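Xcc1710-like domain-containing protein (Bordetella parapertussis 12822, PDB 3CPK) is of unknown function, a bacterial member of the DUF498 (Xcc1710-like) family. Local coordinates at residues Y21-V24 with N25-R28; A127-Y130 with N131-A135. All blocks are in the same frame, centred on the assembly; numbering follows the deposited sequence.

In the fold
Two local contacts illustrate how near neighbours in sequence meet in a hairpin and along a helix. Contact 1 is a beta hairpin, strands 21-24 and 27-29, within a three-stranded antiparallel sheet; contact 2 is two turns of helix 123-135, which packs on the mixed sheet. Their centres lie about 14 Å apart, and their nearest atoms are about 4 Å apart without touching. Each is partly buried. In the hairpin, closed by a reciprocal pair of bonds between V24 and V27, a flat cation-pi stack lies on the partly exposed side while V24 is buried; in the helix, built on i to i+4 bonds, a buried tyrosine carries the side-chain packing. Strand 14-18 adjoins both, pairing with the hairpin and touching the helix.

Contact 1. Residues Y21-V24 with N25-R28; sequences YIEV and NQVR
Y21 and R28 meet face to face across a beta hairpin with a two-residue turn. The guanidinium lies flat on the phenol ring, the planes only 3° apart and the two centres 3.8 Å from each other, a cation-pi stack in which NH1 of R28 comes to 3.6 Å from CE2 of Y21. The methylene part of the arginine shares the same face: CD rests 3.8 Å from the ring centroid in a CH-pi contact. Chain shape accounts for the overlap. In Y21, CG sits between the backbone N and the carbonyl carbon (chi1 75°), while the R28 chain runs extended from CG to NE and carries its end along the ring. E23 lies on the same side of the sheet, its OE2 near the guanidinium plane but 4.4 Å from NE of R28, beyond a salt bridge, so its negative charge may add only a general electrostatic pull.

A type I' turn from V24 to V27 reverses the chain, with N25 and Q26 at its corners. V24 N donates to V27 O at 2.8 Å, and V27 N returns a bond to V24 O at 2.9 Å. The next pair, E23 with R28, is non-hydrogen-bonded.

On the other face V24 packs against I33 and F35 of strand 33-35. Q26 N is hydrogen-bonded to T15 OG1, and backbone bonds of E23 with T15 and A16 join the hairpin to strand 14-18.

Contact 2. Residues A127-Y130 with N131-A135; sequences ARTY and NILMA
Helix 123-135, which lies against the mixed sheet, shows regular i to i+4 bonding over two turns, with Y130 and the selenomethionine M134 one turn apart on one flank. L133 N donates to T129 O at 3.0 Å in a nearly straight bond (175°); N131 N to A127 O and M134 N to Y130 O follow the same pattern, and the I132 N to R128 O bond is weak. Between the side chains, CB of M134 lies over one face of the Y130 ring, offset toward the rim, and CG of M134 comes to 4.0 Å from CZ of Y130. Four residues apart, the two leave the same flank; with CG anti to the backbone N in both (chi1 162° in Y130, -175° in M134) they cross at a slant. On another flank, CG2 of T129 approaches CG of L133 to 4.2 Å, and both side chains also touch L93 of strand 91-95.

The ring of Y130 is buried, meeting F35 edge to face and touching V140 and V142, while its hydroxyl is hydrogen-bonded to N12 O. The chemistry therefore combines apolar cover for the ring with a polar partner for its hydroxyl, which ties this helix to the chain just before strand 14-18.

Contact 1. Residues Y21-V24 with N25-R28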
loop_
_atom_site.group_PDB
_atom_site.type_symbol
_atom_site.label_atom_id
_atom_site.label_comp_id
_atom_site.label_asym_id
_atom_site.label_seq_id
_atom_site.Cartn_x
_atom_site.Cartn_y
_atom_site.Cartn_z
ATOM N N TYR A 21 12.830 -6.301 -1.851
ATOM C CA TYR A 21 12.649 -5.378 -0.736
ATOM C C TYR A 21 12.218 -3.979 -1.114
ATOM O O TYR A 21 12.483 -3.499 -2.217
ATOM C CB TYR A 21 13.953 -5.258 0.064
ATOM C CG TYR A 21 15.011 -4.418 -0.630
ATOM C CD1 TYR A 21 14.997 -3.022 -0.547
ATOM C CD2 TYR A 21 16.009 -5.020 -1.392
ATOM C CE1 TYR A 21 15.950 -2.248 -1.207
ATOM C CE2 TYR A 21 16.967 -4.257 -2.055
ATOM C CZ TYR A 21 16.932 -2.874 -1.960
ATOM O OH TYR A 21 17.882 -2.129 -2.630
ATOM N N ILE A 22 11.555 -3.333 -0.166
ATOM C CA ILE A 22 11.145 -1.954 -0.312
ATOM C C ILE A 22 11.848 -1.294 0.861
ATOM O O ILE A 22 11.902 -1.852 1.955
ATOM C CB ILE A 22 9.623 -1.773 -0.164
ATOM C CG1 ILE A 22 8.907 -2.498 -1.304
ATOM C CG2 ILE A 22 9.264 -0.294 -0.181
ATOM C CD1 ILE A 22 9.349 -2.043 -2.697
ATOM N N GLU A 23 12.432 -0.131 0.627
ATOM C CA GLU A 23 13.097 0.585 1.696
ATOM C C GLU A 23 12.194 1.758 2.037
ATOM O O GLU A 23 11.869 2.586 1.180
ATOM C CB GLU A 23 14.465 1.085 1.236
ATOM C CG GLU A 23 15.270 1.755 2.334
ATOM C CD GLU A 23 16.657 2.171 1.880
ATOM O OE1 GLU A 23 16.888 3.383 1.694
ATOM O OE2 GLU A 23 17.520 1.281 1.703
ATOM N N VAL A 24 11.759 1.817 3.285
ATOM C CA VAL A 24 10.909 2.906 3.708
ATOM C C VAL A 24 11.631 3.667 4.809
ATOM O O VAL A 24 12.112 3.069 5.773
ATOM C CB VAL A 24 9.559 2.377 4.220
ATOM C CG1 VAL A 24 8.598 3.537 4.490
ATOM C CG2 VAL A 24 8.970 1.428 3.205
ATOM N N ASN A 25 11.724 4.985 4.650
ATOM C CA ASN A 25 12.387 5.831 5.634
ATOM C C ASN A 25 13.798 5.307 5.901
ATOM O O ASN A 25 14.305 5.376 7.028
ATOM C CB ASN A 25 11.559 5.864 6.931
ATOM C CG ASN A 25 10.115 6.348 6.703
ATOM O OD1 ASN A 25 9.218 6.048 7.486
ATOM N ND2 ASN A 25 9.902 7.101 5.636
ATOM N N GLN A 26 14.421 4.775 4.849
ATOM C CA GLN A 26 15.779 4.235 4.917
ATOM C C GLN A 26 15.929 2.927 5.696
ATOM O O GLN A 26 17.004 2.603 6.200
ATOM C CB GLN A 26 16.730 5.303 5.464
ATOM C CG GLN A 26 16.951 6.439 4.471
ATOM C CD GLN A 26 17.899 7.512 4.973
ATOM O OE1 GLN A 26 18.808 7.242 5.756
ATOM N NE2 GLN A 26 17.704 8.734 4.501
ATOM N N VAL A 27 14.835 2.182 5.790
ATOM C CA VAL A 27 14.833 0.899 6.470
ATOM C C VAL A 27 14.219 -0.130 5.515
ATOM O O VAL A 27 13.145 0.099 4.960
ATOM C CB VAL A 27 14.016 0.966 7.769
ATOM C CG1 VAL A 27 14.057 -0.377 8.487
ATOM C CG2 VAL A 27 14.568 2.064 8.654
ATOM N N ARG A 28 14.910 -1.251 5.316
ATOM C CA ARG A 28 14.432 -2.301 4.414
ATOM C C ARG A 28 13.385 -3.247 4.987
ATOM O O ARG A 28 13.481 -3.696 6.126
ATOM C CB ARG A 28 15.588 -3.172 3.919
ATOM C CG ARG A 28 16.471 -2.561 2.869
ATOM C CD ARG A 28 17.341 -3.645 2.252
ATOM N NE ARG A 28 18.393 -3.066 1.425
ATOM C CZ ARG A 28 19.235 -3.768 0.680
ATOM N NH1 ARG A 28 19.154 -5.092 0.644
ATOM N NH2 ARG A 28 20.168 -3.145 -0.020
#

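Contact 2. Residues A127-Y130 with N131-A135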
loop_
_atom_site.group_PDB
_atom_site.type_symbol
_atom_site.label_atom_id
_atom_site.label_comp_id
_atom_site.label_asym_id
_atom_site.label_seq_id
_atom_site.Cartn_x
_atom_site.Cartn_y
_atom_site.Cartn_z
ATOM N N ALA A 127 4.886 1.558 -4.839
ATOM C CA ALA A 127 5.767 2.333 -3.976
ATOM C C ALA A 127 6.027 3.724 -4.541
ATOM O O ALA A 127 5.936 4.734 -3.845
ATOM C CB ALA A 127 7.089 1.583 -3.791
ATOM N N ARG A 128 6.362 3.749 -5.820
ATOM C CA ARG A 128 6.643 4.969 -6.549
ATOM C C ARG A 128 5.375 5.813 -6.722
ATOM O O ARG A 128 5.417 7.045 -6.674
ATOM C CB ARG A 128 7.228 4.574 -7.891
ATOM C CG ARG A 128 7.347 5.662 -8.921
ATOM C CD ARG A 128 7.646 4.985 -10.242
ATOM N NE ARG A 128 8.645 3.936 -10.041
ATOM C CZ ARG A 128 8.582 2.716 -10.570
ATOM N NH1 ARG A 128 7.562 2.372 -11.348
ATOM N NH2 ARG A 128 9.540 1.833 -10.304
ATOM N N THR A 129 4.240 5.161 -6.924
ATOM C CA THR A 129 3.002 5.916 -7.076
ATOM C C THR A 129 2.587 6.497 -5.720
ATOM O O THR A 129 1.926 7.531 -5.648
ATOM C CB THR A 129 1.859 5.039 -7.649
ATOM O OG1 THR A 129 2.221 4.562 -8.949
ATOM C CG2 THR A 129 0.602 5.843 -7.785
ATOM N N TYR A 130 2.989 5.825 -4.650
ATOM C CA TYR A 130 2.682 6.285 -3.301
ATOM C C TYR A 130 3.439 7.573 -2.996
ATOM O O TYR A 130 2.865 8.527 -2.469
ATOM C CB TYR A 130 3.074 5.230 -2.261
ATOM C CG TYR A 130 3.195 5.808 -0.875
ATOM C CD1 TYR A 130 2.089 5.909 -0.039
ATOM C CD2 TYR A 130 4.406 6.341 -0.433
ATOM C CE1 TYR A 130 2.189 6.539 1.210
ATOM C CE2 TYR A 130 4.511 6.969 0.793
ATOM C CZ TYR A 130 3.401 7.067 1.611
ATOM O OH TYR A 130 3.502 7.720 2.811
ATOM N N ASN A 131 4.735 7.583 -3.298
ATOM C CA ASN A 131 5.555 8.759 -3.053
ATOM C C ASN A 131 4.934 9.968 -3.736
ATOM O O ASN A 131 4.872 11.055 -3.162
ATOM C CB ASN A 131 6.981 8.561 -3.589
ATOM C CG ASN A 131 7.880 7.765 -2.641
ATOM O OD1 ASN A 131 8.983 7.363 -3.023
ATOM N ND2 ASN A 131 7.422 7.544 -1.406
ATOM N N ILE A 132 4.466 9.770 -4.965
ATOM C CA ILE A 132 3.868 10.858 -5.729
ATOM C C ILE A 132 2.558 11.355 -5.143
ATOM O O ILE A 132 2.411 12.542 -4.889
ATOM C CB ILE A 132 3.669 10.451 -7.212
ATOM C CG1 ILE A 132 5.037 10.289 -7.871
ATOM C CG2 ILE A 132 2.865 11.519 -7.958
ATOM C CD1 ILE A 132 4.986 9.737 -9.273
ATOM N N LEU A 133 1.610 10.456 -4.927
ATOM C CA LEU A 133 0.333 10.859 -4.352
ATOM C C LEU A 133 0.556 11.530 -3.002
ATOM O O LEU A 133 -0.203 12.399 -2.586
ATOM C CB LEU A 133 -0.577 9.647 -4.166
ATOM C CG LEU A 133 -1.031 8.938 -5.436
ATOM C CD1 LEU A 133 -2.152 7.980 -5.092
ATOM C CD2 LEU A 133 -1.510 9.951 -6.448
HETATM N N MSE A 134 1.616 11.110 -2.329
HETATM C CA MSE A 134 1.966 11.650 -1.038
HETATM C C MSE A 134 2.574 13.030 -1.221
HETATM O O MSE A 134 2.207 13.972 -0.528
HETATM C CB MSE A 134 2.939 10.688 -0.341
HETATM C CG MSE A 134 3.316 11.061 1.072
HETATM SE SE MSE A 134 4.820 12.254 1.052
HETATM C CE MSE A 134 6.237 10.922 0.798
ATOM N N ALA A 135 3.492 13.164 -2.171
ATOM C CA ALA A 135 4.127 14.458 -2.419
ATOM C C ALA A 135 3.127 15.567 -2.767
ATOM O O ALA A 135 3.343 16.723 -2.422
ATOM C CB ALA A 135 5.167 14.329 -3.519
#